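Local structure of alpha-rhamnosidase (Dictyoglomus thermophilum, 6I60) at residues K153-E158 / D261-I266; A197-Y202 / G252-E257; A860-N865 / V871-Q876; A517-D522 / F830-A835. The protein probably hydrolyses terminal non-reducing alpha-L-rhamnose residues in alpha-L-rhamnosides, an activity applied to removing rhamnose from natural flavonoids. All coordinates share one frame; numbering follows the deposited sequence.

Interaction 1 of 4, residues K153-E158 / D261-I266; sequences KEHKYE and DFPKLI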
loop_
_atom_site.group_PDB
_atom_site.type_symbol
_atom_site.label_atom_id
_atom_site.label_comp_id
_atom_site.label_asym_id
_atom_site.label_seq_id
_atom_site.Cartn_x
_atom_site.Cartn_y
_atom_site.Cartn_z
ATOM N N LYS A 153 9.002 -35.637 1.519
ATOM C CA LYS A 153 10.288 -36.060 0.980
ATOM C C LYS A 153 10.267 -36.246 -0.531
ATOM O O LYS A 153 11.267 -35.952 -1.195
ATOM C CB LYS A 153 10.735 -37.360 1.661
ATOM C CG LYS A 153 11.855 -38.114 0.959
ATOM C CD LYS A 153 12.175 -39.427 1.668
ATOM C CE LYS A 153 10.938 -40.033 2.318
ATOM N NZ LYS A 153 11.261 -41.241 3.127
ATOM N N GLU A 154 9.144 -36.703 -1.094
ATOM C CA GLU A 154 9.066 -36.930 -2.534
ATOM C C GLU A 154 9.028 -35.611 -3.299
ATOM O O GLU A 154 9.915 -35.327 -4.112
ATOM C CB GLU A 154 7.840 -37.792 -2.860
ATOM C CG GLU A 154 7.238 -37.571 -4.248
ATOM C CD GLU A 154 7.971 -38.329 -5.342
ATOM O OE1 GLU A 154 8.028 -37.823 -6.483
ATOM O OE2 GLU A 154 8.485 -39.431 -5.060
ATOM N N HIS A 155 8.006 -34.789 -3.042
ATOM C CA HIS A 155 7.823 -33.499 -3.703
ATOM C C HIS A 155 7.753 -33.621 -5.221
ATOM O O HIS A 155 8.775 -33.504 -5.906
ATOM C CB HIS A 155 8.939 -32.528 -3.312
ATOM C CG HIS A 155 8.515 -31.494 -2.318
ATOM N ND1 HIS A 155 7.396 -30.709 -2.496
ATOM C CD2 HIS A 155 9.052 -31.122 -1.132
ATOM C CE1 HIS A 155 7.264 -29.895 -1.465
ATOM N NE2 HIS A 155 8.255 -30.124 -0.624
ATOM N N LYS A 156 6.555 -33.844 -5.759
ATOM C CA LYS A 156 6.359 -33.818 -7.201
ATOM C C LYS A 156 6.173 -32.379 -7.669
ATOM O O LYS A 156 5.462 -31.591 -7.039
ATOM C CB LYS A 156 5.151 -34.675 -7.599
ATOM C CG LYS A 156 4.919 -34.859 -9.118
ATOM C CD LYS A 156 6.192 -34.732 -9.968
ATOM C CE LYS A 156 6.184 -35.651 -11.176
ATOM N NZ LYS A 156 5.237 -35.175 -12.231
ATOM N N TYR A 157 6.833 -32.042 -8.775
ATOM C CA TYR A 157 6.790 -30.714 -9.362
ATOM C C TYR A 157 6.718 -30.843 -10.877
ATOM O O TYR A 157 6.918 -31.921 -11.443
ATOM C CB TYR A 157 8.018 -29.889 -8.961
ATOM C CG TYR A 157 9.321 -30.555 -9.337
ATOM C CD1 TYR A 157 9.871 -31.550 -8.537
ATOM C CD2 TYR A 157 9.997 -30.197 -10.497
ATOM C CE1 TYR A 157 11.058 -32.165 -8.877
ATOM C CE2 TYR A 157 11.185 -30.807 -10.844
ATOM C CZ TYR A 157 11.711 -31.791 -10.032
ATOM O OH TYR A 157 12.894 -32.402 -10.374
ATOM N N GLU A 158 6.427 -29.721 -11.534
ATOM C CA GLU A 158 6.492 -29.608 -12.985
ATOM C C GLU A 158 7.331 -28.390 -13.338
ATOM O O GLU A 158 7.275 -27.368 -12.648
ATOM C CB GLU A 158 5.095 -29.487 -13.611
ATOM C CG GLU A 158 4.649 -30.718 -14.390
ATOM C CD GLU A 158 3.367 -30.484 -15.172
ATOM O OE1 GLU A 158 2.489 -31.374 -15.158
ATOM O OE2 GLU A 158 3.239 -29.412 -15.800
ATOM N N ASP A 261 13.520 -23.085 -2.135
ATOM C CA ASP A 261 13.311 -24.522 -2.116
ATOM C C ASP A 261 11.830 -24.837 -2.335
ATOM O O ASP A 261 11.020 -23.950 -2.629
ATOM C CB ASP A 261 13.831 -25.097 -0.795
ATOM C CG ASP A 261 14.095 -26.584 -0.870
ATOM O OD1 ASP A 261 14.189 -27.114 -1.997
ATOM O OD2 ASP A 261 14.196 -27.223 0.199
ATOM N N PHE A 262 11.480 -26.114 -2.200
ATOM C CA PHE A 262 10.093 -26.534 -2.271
ATOM C C PHE A 262 9.354 -26.102 -1.003
ATOM O O PHE A 262 9.983 -25.749 -0.003
ATOM C CB PHE A 262 10.020 -28.047 -2.463
ATOM C CG PHE A 262 10.482 -28.504 -3.817
ATOM C CD1 PHE A 262 9.757 -28.188 -4.953
ATOM C CD2 PHE A 262 11.646 -29.243 -3.954
ATOM C CE1 PHE A 262 10.182 -28.603 -6.202
ATOM C CE2 PHE A 262 12.076 -29.661 -5.200
ATOM C CZ PHE A 262 11.344 -29.341 -6.325
ATOM N N PRO A 263 8.017 -26.094 -1.029
ATOM C CA PRO A 263 7.263 -25.595 0.129
ATOM C C PRO A 263 7.597 -26.346 1.411
ATOM O O PRO A 263 7.775 -27.564 1.413
ATOM C CB PRO A 263 5.802 -25.813 -0.282
ATOM C CG PRO A 263 5.821 -25.755 -1.760
ATOM C CD PRO A 263 7.133 -26.354 -2.182
ATOM N N LYS A 264 7.680 -25.597 2.510
ATOM C CA LYS A 264 7.966 -26.145 3.830
ATOM C C LYS A 264 7.024 -25.503 4.841
ATOM O O LYS A 264 6.321 -24.535 4.538
ATOM C CB LYS A 264 9.431 -25.916 4.226
ATOM C CG LYS A 264 10.058 -24.690 3.584
ATOM C CD LYS A 264 11.564 -24.678 3.768
ATOM C CE LYS A 264 12.267 -25.324 2.586
ATOM N NZ LYS A 264 13.685 -24.887 2.485
ATOM N N LEU A 265 7.016 -26.046 6.059
ATOM C CA LEU A 265 6.036 -25.650 7.061
ATOM C C LEU A 265 6.649 -25.650 8.453
ATOM O O LEU A 265 7.357 -26.586 8.830
ATOM C CB LEU A 265 4.823 -26.589 7.041
ATOM C CG LEU A 265 3.793 -26.419 8.159
ATOM C CD1 LEU A 265 3.155 -25.043 8.086
ATOM C CD2 LEU A 265 2.739 -27.508 8.077
ATOM N N ILE A 266 6.361 -24.595 9.215
ATOM C CA ILE A 266 6.672 -24.528 10.637
ATOM C C ILE A 266 5.447 -23.982 11.359
ATOM O O ILE A 266 4.767 -23.081 10.855
ATOM C CB ILE A 266 7.919 -23.664 10.926
ATOM C CG1 ILE A 266 8.364 -23.840 12.384
ATOM C CG2 ILE A 266 7.653 -22.199 10.620
ATOM C CD1 ILE A 266 9.821 -23.496 12.637
#
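Phe262 CB sits over one face of the His155 ring, 3.4 Å from its centroid, and Pro263 O lies at the edge, in plane. His155 CB lies over a face of the Phe262 ring, offset toward the rim, and Phe262 CZ over a face of the Tyr157 ring, which has His155 O at its edge. The three make an aromatic cluster: the His155 and Phe262 rings stack offset, centroids 4.8 Å apart and planes at 23°, whereas Tyr157 CD1 comes 3.5 Å from Phe262 CZ with the planes oblique at 37°. The cluster joins the loop and first residue of strand 157-160 to the loop entering strand 264-273, with a bound triethylene glycol beside Phe262. Cutting His155 back to alanine is likely to leave a Phe262 face without its stacking partner and Pro263 O without this donor. Tyr157 CG, between backbone N and carbonyl carbon (chi1 57°), turns its ring to Phe262. A weak, bent hydrogen bond runs 3.3 Å from His155 NE2 to Pro263 O.

Interaction 2 of 4, residues A197-Y202 / G252-E257; sequences AGLGLY and GRYVKE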
loop_
_atom_site.group_PDB
_atom_site.type_symbol
_atom_site.label_atom_id
_atom_site.label_comp_id
_atom_site.label_asym_id
_atom_site.label_seq_id
_atom_site.Cartn_x
_atom_site.Cartn_y
_atom_site.Cartn_z
ATOM N N ALA A 197 3.982 -20.348 9.859
ATOM C CA ALA A 197 4.624 -19.713 8.706
ATOM C C ALA A 197 4.717 -20.788 7.624
ATOM O O ALA A 197 5.677 -21.563 7.583
ATOM C CB ALA A 197 5.990 -19.140 9.060
ATOM N N GLY A 198 3.704 -20.841 6.764
ATOM C CA GLY A 198 3.696 -21.784 5.664
ATOM C C GLY A 198 4.203 -21.167 4.378
ATOM O O GLY A 198 3.563 -20.273 3.817
ATOM N N LEU A 199 5.352 -21.634 3.900
ATOM C CA LEU A 199 5.991 -21.086 2.711
ATOM C C LEU A 199 5.627 -21.926 1.494
ATOM O O LEU A 199 5.648 -23.159 1.559
ATOM C CB LEU A 199 7.509 -21.037 2.888
ATOM C CG LEU A 199 8.025 -20.105 3.985
ATOM C CD1 LEU A 199 9.470 -19.735 3.723
ATOM C CD2 LEU A 199 7.163 -18.854 4.092
ATOM N N GLY A 200 5.279 -21.260 0.394
ATOM C CA GLY A 200 5.186 -19.810 0.351
ATOM C C GLY A 200 3.800 -19.313 0.714
ATOM O O GLY A 200 3.624 -18.164 1.122
ATOM N N LEU A 201 2.809 -20.190 0.555
ATOM C CA LEU A 201 1.431 -19.912 0.927
ATOM C C LEU A 201 0.889 -21.082 1.736
ATOM O O LEU A 201 1.398 -22.203 1.659
ATOM C CB LEU A 201 0.554 -19.667 -0.308
ATOM C CG LEU A 201 1.008 -18.545 -1.245
ATOM C CD1 LEU A 201 0.235 -18.584 -2.556
ATOM C CD2 LEU A 201 0.865 -17.189 -0.565
ATOM N N TYR A 202 -0.154 -20.816 2.520
ATOM C CA TYR A 202 -0.717 -21.847 3.379
ATOM C C TYR A 202 -2.190 -21.565 3.639
ATOM O O TYR A 202 -2.684 -20.456 3.422
ATOM C CB TYR A 202 0.044 -21.951 4.709
ATOM C CG TYR A 202 -0.238 -20.815 5.670
ATOM C CD1 TYR A 202 0.519 -19.651 5.633
ATOM C CD2 TYR A 202 -1.255 -20.906 6.613
ATOM C CE1 TYR A 202 0.267 -18.609 6.505
ATOM C CE2 TYR A 202 -1.516 -19.868 7.486
ATOM C CZ TYR A 202 -0.751 -18.723 7.430
ATOM O OH TYR A 202 -1.002 -17.688 8.297
ATOM N N GLY A 252 3.466 -20.097 -4.390
ATOM C CA GLY A 252 3.561 -18.655 -4.297
ATOM C C GLY A 252 4.869 -18.128 -4.847
ATOM O O GLY A 252 5.191 -18.344 -6.019
ATOM N N ARG A 253 5.634 -17.437 -4.006
ATOM C CA ARG A 253 6.931 -16.906 -4.397
ATOM C C ARG A 253 8.095 -17.758 -3.915
ATOM O O ARG A 253 9.227 -17.541 -4.361
ATOM C CB ARG A 253 7.089 -15.472 -3.878
ATOM C CG ARG A 253 6.301 -14.449 -4.674
ATOM C CD ARG A 253 7.227 -13.602 -5.520
ATOM N NE ARG A 253 6.522 -12.556 -6.255
ATOM C CZ ARG A 253 6.057 -12.695 -7.492
ATOM N NH1 ARG A 253 6.220 -13.841 -8.139
ATOM N NH2 ARG A 253 5.432 -11.688 -8.084
ATOM N N TYR A 254 7.850 -18.717 -3.023
ATOM C CA TYR A 254 8.885 -19.643 -2.560
ATOM C C TYR A 254 9.048 -20.735 -3.613
ATOM O O TYR A 254 8.581 -21.867 -3.469
ATOM C CB TYR A 254 8.522 -20.220 -1.197
ATOM C CG TYR A 254 9.701 -20.757 -0.412
ATOM C CD1 TYR A 254 10.582 -19.897 0.230
ATOM C CD2 TYR A 254 9.925 -22.124 -0.304
ATOM C CE1 TYR A 254 11.660 -20.383 0.951
ATOM C CE2 TYR A 254 10.999 -22.621 0.415
ATOM C CZ TYR A 254 11.862 -21.744 1.041
ATOM O OH TYR A 254 12.934 -22.225 1.760
ATOM N N VAL A 255 9.724 -20.374 -4.704
ATOM C CA VAL A 255 9.922 -21.269 -5.834
ATOM C C VAL A 255 11.400 -21.281 -6.199
ATOM O O VAL A 255 12.164 -20.384 -5.837
ATOM C CB VAL A 255 9.064 -20.867 -7.052
ATOM C CG1 VAL A 255 7.647 -21.407 -6.906
ATOM C CG2 VAL A 255 9.046 -19.359 -7.206
ATOM N N LYS A 256 11.793 -22.320 -6.942
ATOM C CA LYS A 256 13.208 -22.534 -7.236
ATOM C C LYS A 256 13.773 -21.465 -8.162
ATOM O O LYS A 256 14.980 -21.201 -8.132
ATOM C CB LYS A 256 13.410 -23.921 -7.846
ATOM C CG LYS A 256 14.055 -24.924 -6.902
ATOM C CD LYS A 256 15.553 -25.024 -7.142
ATOM C CE LYS A 256 15.908 -26.286 -7.911
ATOM N NZ LYS A 256 17.325 -26.273 -8.372
ATOM N N GLU A 257 12.931 -20.840 -8.989
ATOM C CA GLU A 257 13.440 -19.865 -9.949
ATOM C C GLU A 257 14.008 -18.631 -9.262
ATOM O O GLU A 257 14.969 -18.034 -9.760
ATOM C CB GLU A 257 12.340 -19.468 -10.933
ATOM C CG GLU A 257 11.037 -19.040 -10.277
ATOM C CD GLU A 257 9.919 -20.039 -10.499
ATOM O OE1 GLU A 257 10.219 -21.235 -10.702
ATOM O OE2 GLU A 257 8.738 -19.632 -10.469
#
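Leu199 and Tyr254 carry the apolar part of this buried contact through a CH-pi interaction: Leu199 CD1 lies over one face of the ring, 4.0 Å from its centroid, and comes within 3.6 Å of CE1 of Tyr254. Leu199 CB lies over the rim of the same face. With CG anti to the backbone N (chi1 -158°), the Tyr254 ring is set against Leu199. The glycines allow close approach of backbone and side chain. Gly200, which follows a cis peptide bond, brings its CA to 3.7 Å from Tyr254 CB, and Leu201 CD1 rests 3.8 Å from Gly252 CA. Gly252 has a positive phi (67°), and a CB there would clash with Leu201 CG. The Tyr254 hydroxyl bonds to Lys264 NZ; separately, Tyr254 centres an inverse gamma turn with a weak bond from Val255 N to Arg253 O. Gly200 and Leu201 both face Gly250 in a classic beta bulge. Segment 197-202 runs from strand 189-199 into strand 201-206 beside the end of strand 242-250, with 252-257 in the loop toward strand 264-273.

Interaction 3 of 4, residues A860-N865 / V871-Q876; sequences AKARLN and VEINWQ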
loop_
_atom_site.group_PDB
_atom_site.type_symbol
_atom_site.label_atom_id
_atom_site.label_comp_id
_atom_site.label_asym_id
_atom_site.label_seq_id
_atom_site.Cartn_x
_atom_site.Cartn_y
_atom_site.Cartn_z
ATOM N N ALA A 860 -16.104 20.953 -5.010
ATOM C CA ALA A 860 -15.120 19.906 -4.769
ATOM C C ALA A 860 -14.990 19.700 -3.268
ATOM O O ALA A 860 -15.095 20.657 -2.498
ATOM C CB ALA A 860 -13.754 20.261 -5.374
ATOM N N LYS A 861 -14.765 18.452 -2.862
ATOM C CA LYS A 861 -14.614 18.136 -1.450
ATOM C C LYS A 861 -13.613 17.004 -1.280
ATOM O O LYS A 861 -13.623 16.038 -2.046
ATOM C CB LYS A 861 -15.947 17.736 -0.806
ATOM C CG LYS A 861 -15.773 16.956 0.493
ATOM C CD LYS A 861 -17.003 16.154 0.852
ATOM C CE LYS A 861 -17.034 15.837 2.340
ATOM N NZ LYS A 861 -18.376 15.367 2.793
ATOM N N ALA A 862 -12.756 17.135 -0.270
ATOM C CA ALA A 862 -11.896 16.049 0.180
ATOM C C ALA A 862 -12.081 15.894 1.680
ATOM O O ALA A 862 -11.923 16.862 2.429
ATOM C CB ALA A 862 -10.429 16.318 -0.159
ATOM N N ARG A 863 -12.429 14.686 2.116
ATOM C CA ARG A 863 -12.552 14.364 3.531
ATOM C C ARG A 863 -11.561 13.254 3.851
ATOM O O ARG A 863 -11.646 12.163 3.278
ATOM C CB ARG A 863 -13.978 13.938 3.885
ATOM C CG ARG A 863 -14.139 13.452 5.316
ATOM C CD ARG A 863 -15.548 12.945 5.586
ATOM N NE ARG A 863 -15.713 11.540 5.217
ATOM C CZ ARG A 863 -15.290 10.514 5.952
ATOM N NH1 ARG A 863 -14.667 10.728 7.104
ATOM N NH2 ARG A 863 -15.487 9.271 5.534
ATOM N N LEU A 864 -10.625 13.533 4.755
ATOM C CA LEU A 864 -9.576 12.593 5.114
ATOM C C LEU A 864 -9.689 12.207 6.582
ATOM O O LEU A 864 -10.083 13.016 7.427
ATOM C CB LEU A 864 -8.181 13.180 4.851
ATOM C CG LEU A 864 -7.984 14.008 3.581
ATOM C CD1 LEU A 864 -6.817 14.971 3.740
ATOM C CD2 LEU A 864 -7.767 13.098 2.388
ATOM N N ASN A 865 -9.338 10.959 6.878
ATOM C CA ASN A 865 -9.218 10.466 8.248
ATOM C C ASN A 865 -7.729 10.275 8.519
ATOM O O ASN A 865 -7.154 9.239 8.178
ATOM C CB ASN A 865 -10.000 9.171 8.443
ATOM C CG ASN A 865 -9.846 8.600 9.840
ATOM O OD1 ASN A 865 -10.274 9.207 10.824
ATOM N ND2 ASN A 865 -9.231 7.427 9.935
ATOM N N VAL A 871 -10.288 15.338 8.717
ATOM C CA VAL A 871 -9.942 16.580 8.037
ATOM C C VAL A 871 -10.834 16.702 6.809
ATOM O O VAL A 871 -10.917 15.766 6.004
ATOM C CB VAL A 871 -8.454 16.620 7.640
ATOM C CG1 VAL A 871 -8.129 17.920 6.919
ATOM C CG2 VAL A 871 -7.568 16.447 8.866
ATOM N N GLU A 872 -11.498 17.847 6.664
ATOM C CA GLU A 872 -12.478 18.027 5.602
ATOM C C GLU A 872 -12.340 19.411 4.984
ATOM O O GLU A 872 -12.024 20.387 5.669
ATOM C CB GLU A 872 -13.908 17.831 6.125
ATOM C CG GLU A 872 -14.948 17.619 5.038
ATOM C CD GLU A 872 -16.300 17.230 5.597
ATOM O OE1 GLU A 872 -16.507 16.029 5.874
ATOM O OE2 GLU A 872 -17.157 18.126 5.762
ATOM N N ILE A 873 -12.583 19.483 3.676
ATOM C CA ILE A 873 -12.635 20.746 2.946
ATOM C C ILE A 873 -13.784 20.674 1.948
ATOM O O ILE A 873 -13.966 19.658 1.271
ATOM C CB ILE A 873 -11.304 21.061 2.232
ATOM C CG1 ILE A 873 -11.391 22.408 1.510
ATOM C CG2 ILE A 873 -10.922 19.948 1.261
ATOM C CD1 ILE A 873 -10.117 23.221 1.576
ATOM N N ASN A 874 -14.576 21.741 1.881
ATOM C CA ASN A 874 -15.675 21.858 0.933
ATOM C C ASN A 874 -15.698 23.279 0.403
ATOM O O ASN A 874 -15.506 24.228 1.167
ATOM C CB ASN A 874 -17.033 21.538 1.574
ATOM C CG ASN A 874 -17.030 20.237 2.350
ATOM O OD1 ASN A 874 -17.463 19.204 1.846
ATOM N ND2 ASN A 874 -16.559 20.286 3.591
ATOM N N TRP A 875 -15.933 23.430 -0.899
ATOM C CA TRP A 875 -16.063 24.761 -1.473
ATOM C C TRP A 875 -17.037 24.730 -2.640
ATOM O O TRP A 875 -17.096 23.749 -3.389
ATOM C CB TRP A 875 -14.706 25.326 -1.921
ATOM C CG TRP A 875 -14.007 24.550 -2.999
ATOM C CD1 TRP A 875 -13.029 23.614 -2.832
ATOM C CD2 TRP A 875 -14.211 24.665 -4.414
ATOM N NE1 TRP A 875 -12.620 23.132 -4.050
ATOM C CE2 TRP A 875 -13.330 23.761 -5.038
ATOM C CE3 TRP A 875 -15.059 25.442 -5.212
ATOM C CZ2 TRP A 875 -13.271 23.610 -6.423
ATOM C CZ3 TRP A 875 -15.001 25.289 -6.586
ATOM C CH2 TRP A 875 -14.112 24.382 -7.178
ATOM N N GLN A 876 -17.807 25.810 -2.776
ATOM C CA GLN A 876 -18.742 26.005 -3.874
ATOM C C GLN A 876 -18.469 27.357 -4.513
ATOM O O GLN A 876 -18.173 28.332 -3.815
ATOM C CB GLN A 876 -20.196 25.946 -3.397
ATOM C CG GLN A 876 -20.815 24.563 -3.420
ATOM C CD GLN A 876 -22.123 24.507 -2.655
ATOM O OE1 GLN A 876 -22.269 23.734 -1.704
ATOM N NE2 GLN A 876 -23.084 25.329 -3.065
#
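Ala860 and Trp875 pack closely at one end of the pairing: Ala860 CB lies 3.5 Å from Trp875 CE2, and Ala860 N sits over the indole face. Trp875 CG lies between its backbone N and carbonyl carbon (chi1 62°), which turns the indole back toward Ala860 while NE1 bonds to Ile834 O. On the same buried face Ala862 CB meets Ile873 CG2 at 3.9 Å, and Leu864 pairs with Val871; strand 837-841 and helix 826-835 cover this side. The strands form an antiparallel beta hairpin, its hydrogen bonds weak at Ala860 and nearly straight at the other end, where Val871 N meets Leu864 O at 2.7 Å and 177°. The opposite face is polar and more open. Asn874 and Lys861 lie side by side, pointing the same way, with Asn874 OD1 3.1 Å from Lys861 CG. Lys861 NZ makes a long salt bridge of 3.7 Å to Glu872 OE1. Asn874 ND2 donates to Arg885 O and to Glu872 OE2, met on its anti side 28° out of the carboxylate plane. With alanine for Glu872, Lys861 is likely to lose this countercharge and the Asn874 amide one bond fixing its rotation. Arg863 lays CD 3.2 Å from Glu872 OE1, then bends toward salt bridges with Glu467 and Glu870.

Interaction 4 of 4, residues A517-D522 / F830-A835; sequences AIFNFD and FYRVIA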
loop_
_atom_site.group_PDB
_atom_site.type_symbol
_atom_site.label_atom_id
_atom_site.label_comp_id
_atom_site.label_asym_id
_atom_site.label_seq_id
_atom_site.Cartn_x
_atom_site.Cartn_y
_atom_site.Cartn_z
ATOM N N ALA A 517 -1.568 6.874 -2.575
ATOM C CA ALA A 517 -2.088 5.801 -1.733
ATOM C C ALA A 517 -2.299 6.274 -0.300
ATOM O O ALA A 517 -3.261 5.868 0.364
ATOM C CB ALA A 517 -1.139 4.604 -1.770
ATOM N N ILE A 518 -1.409 7.136 0.194
ATOM C CA ILE A 518 -1.559 7.664 1.546
ATOM C C ILE A 518 -2.825 8.504 1.649
ATOM O O ILE A 518 -3.570 8.413 2.633
ATOM C CB ILE A 518 -0.302 8.460 1.943
ATOM C CG1 ILE A 518 0.845 7.505 2.273
ATOM C CG2 ILE A 518 -0.587 9.372 3.123
ATOM C CD1 ILE A 518 2.176 8.199 2.462
ATOM N N PHE A 519 -3.101 9.320 0.628
ATOM C CA PHE A 519 -4.306 10.144 0.642
ATOM C C PHE A 519 -5.573 9.301 0.584
ATOM O O PHE A 519 -6.593 9.678 1.171
ATOM C CB PHE A 519 -4.286 11.131 -0.525
ATOM C CG PHE A 519 -3.836 12.510 -0.142
ATOM C CD1 PHE A 519 -2.546 12.933 -0.416
ATOM C CD2 PHE A 519 -4.702 13.382 0.499
ATOM C CE1 PHE A 519 -2.128 14.200 -0.060
ATOM C CE2 PHE A 519 -4.290 14.651 0.857
ATOM C CZ PHE A 519 -3.000 15.061 0.578
ATOM N N ASN A 520 -5.527 8.162 -0.105
ATOM C CA ASN A 520 -6.717 7.346 -0.304
ATOM C C ASN A 520 -6.872 6.238 0.727
ATOM O O ASN A 520 -8.005 5.888 1.078
ATOM C CB ASN A 520 -6.701 6.728 -1.705
ATOM C CG ASN A 520 -7.183 7.690 -2.769
ATOM O OD1 ASN A 520 -8.202 8.360 -2.601
ATOM N ND2 ASN A 520 -6.449 7.764 -3.874
ATOM N N PHE A 521 -5.770 5.676 1.220
ATOM C CA PHE A 521 -5.829 4.506 2.083
ATOM C C PHE A 521 -4.878 4.673 3.260
ATOM O O PHE A 521 -3.923 5.452 3.210
ATOM C CB PHE A 521 -5.491 3.223 1.309
ATOM C CG PHE A 521 -6.093 3.172 -0.069
ATOM C CD1 PHE A 521 -7.450 2.954 -0.242
ATOM C CD2 PHE A 521 -5.302 3.349 -1.192
ATOM C CE1 PHE A 521 -8.005 2.910 -1.506
ATOM C CE2 PHE A 521 -5.853 3.305 -2.458
ATOM C CZ PHE A 521 -7.206 3.086 -2.614
ATOM N N ASP A 522 -5.165 3.933 4.330
ATOM C CA ASP A 522 -4.283 3.857 5.491
ATOM C C ASP A 522 -3.093 2.976 5.129
ATOM O O ASP A 522 -3.237 1.756 4.987
ATOM C CB ASP A 522 -5.039 3.306 6.696
ATOM C CG ASP A 522 -4.218 3.343 7.972
ATOM O OD1 ASP A 522 -4.815 3.286 9.069
ATOM O OD2 ASP A 522 -2.976 3.429 7.880
ATOM N N PHE A 830 -5.445 16.025 -7.093
ATOM C CA PHE A 830 -6.864 16.294 -6.884
ATOM C C PHE A 830 -7.151 16.655 -5.432
ATOM O O PHE A 830 -8.002 17.509 -5.155
ATOM C CB PHE A 830 -7.697 15.081 -7.301
ATOM C CG PHE A 830 -7.561 14.717 -8.750
ATOM C CD1 PHE A 830 -7.260 15.681 -9.699
ATOM C CD2 PHE A 830 -7.741 13.407 -9.166
ATOM C CE1 PHE A 830 -7.140 15.345 -11.034
ATOM C CE2 PHE A 830 -7.621 13.064 -10.498
ATOM C CZ PHE A 830 -7.320 14.035 -11.434
ATOM N N TYR A 831 -6.451 16.017 -4.492
ATOM C CA TYR A 831 -6.677 16.283 -3.076
ATOM C C TYR A 831 -6.071 17.616 -2.651
ATOM O O TYR A 831 -6.734 18.427 -1.995
ATOM C CB TYR A 831 -6.092 15.149 -2.232
ATOM C CG TYR A 831 -6.947 13.904 -2.153
ATOM C CD1 TYR A 831 -6.823 12.894 -3.096
ATOM C CD2 TYR A 831 -7.864 13.732 -1.125
ATOM C CE1 TYR A 831 -7.595 11.749 -3.023
ATOM C CE2 TYR A 831 -8.641 12.590 -1.044
ATOM C CZ TYR A 831 -8.502 11.604 -1.996
ATOM O OH TYR A 831 -9.270 10.467 -1.922
ATOM N N ARG A 832 -4.811 17.859 -3.025
ATOM C CA ARG A 832 -4.063 18.986 -2.478
ATOM C C ARG A 832 -4.368 20.302 -3.186
ATOM O O ARG A 832 -4.229 21.368 -2.575
ATOM C CB ARG A 832 -2.561 18.702 -2.550
ATOM C CG ARG A 832 -2.135 17.381 -1.925
ATOM C CD ARG A 832 -0.629 17.157 -2.045
ATOM N NE ARG A 832 -0.037 17.927 -3.136
ATOM C CZ ARG A 832 0.865 18.890 -2.971
ATOM N NH1 ARG A 832 1.289 19.209 -1.754
ATOM N NH2 ARG A 832 1.344 19.540 -4.025
ATOM N N VAL A 833 -4.768 20.265 -4.456
ATOM C CA VAL A 833 -4.955 21.474 -5.257
ATOM C C VAL A 833 -6.427 21.695 -5.604
ATOM O O VAL A 833 -7.010 22.717 -5.240
ATOM C CB VAL A 833 -4.076 21.441 -6.527
ATOM C CG1 VAL A 833 -4.462 22.565 -7.475
ATOM C CG2 VAL A 833 -2.611 21.544 -6.144
ATOM N N ILE A 834 -7.043 20.745 -6.312
ATOM C CA ILE A 834 -8.434 20.910 -6.733
ATOM C C ILE A 834 -9.343 21.028 -5.516
ATOM O O ILE A 834 -10.080 22.007 -5.358
ATOM C CB ILE A 834 -8.864 19.752 -7.650
ATOM C CG1 ILE A 834 -8.177 19.876 -9.011
ATOM C CG2 ILE A 834 -10.380 19.729 -7.813
ATOM C CD1 ILE A 834 -8.713 18.926 -10.053
ATOM N N ALA A 835 -9.301 20.029 -4.635
ATOM C CA ALA A 835 -9.992 20.141 -3.356
ATOM C C ALA A 835 -9.323 21.191 -2.477
ATOM O O ALA A 835 -9.958 22.165 -2.054
ATOM C CB ALA A 835 -10.023 18.782 -2.658
#
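Tyr831 meets helix 514-520 with both its ring and its hydroxyl. Its CB lies over the rim of the Phe519 face, 3.9 Å from that ring's centroid, while Phe519 CB in turn lies over the Tyr831 face, 4.1 Å from the centroid. The two side chains slide past each other in opposite directions, so the rings, with planes at 30° and centroids 5.0 Å apart, barely overlap. With CG anti to the carbonyl carbon (chi1 -79°), Tyr831 reaches across to Asn520, and its OH donates a hydrogen bond to OD1, which lies near the plane of the tyrosine ring; the modelled bond is very short, 2.5 Å from OH to OD1, its length uncertain at this resolution. The amide plane stands at 73° to that ring. Asn520 ND2 bonds to Asp827, which should fix the amide's rotation. The contact belongs to the helical catalytic domain, a six-hairpin glycosidase fold of the (alpha/alpha)6 kind, in which helices 514-520 and 826-835, far apart in sequence, meet in the core through Phe519, Asn520, Tyr831 and Arg832. Next along, Arg832 lays its CG 3.5 Å from Phe519 CZ; its chain then bends and carries the guanidinium to a salt bridge with Asp769, while Tyr575 also meets Phe519. Residues 830-835 form a wider pi-type turn, closed by Ala835 N to Phe830 O at 2.9 Å.

From the N terminus, residues 153-158 meet 261-266 in interaction 1, which closes a loop of about a hundred residues with no helix and about half strand. Interaction 2 is nested inside it, joining 197-202 to 252-257. The two touch, and strands 264-273 and 189-199 are neighbours in one sheet. Interaction 4 opens next in series, closing a much longer, about half helical excursion between 517-522 and 830-835. Interaction 3 then closes a five-residue loop between 860-865 and 871-876; its hairpin packs on helix 826-835, with centres of interactions 3 and 4 about 10 Å apart, tying the helical domain to the C-terminal sheet. The centres of interactions 1 and 3 lie about 52 Å apart, on opposite sides of the chain's centre.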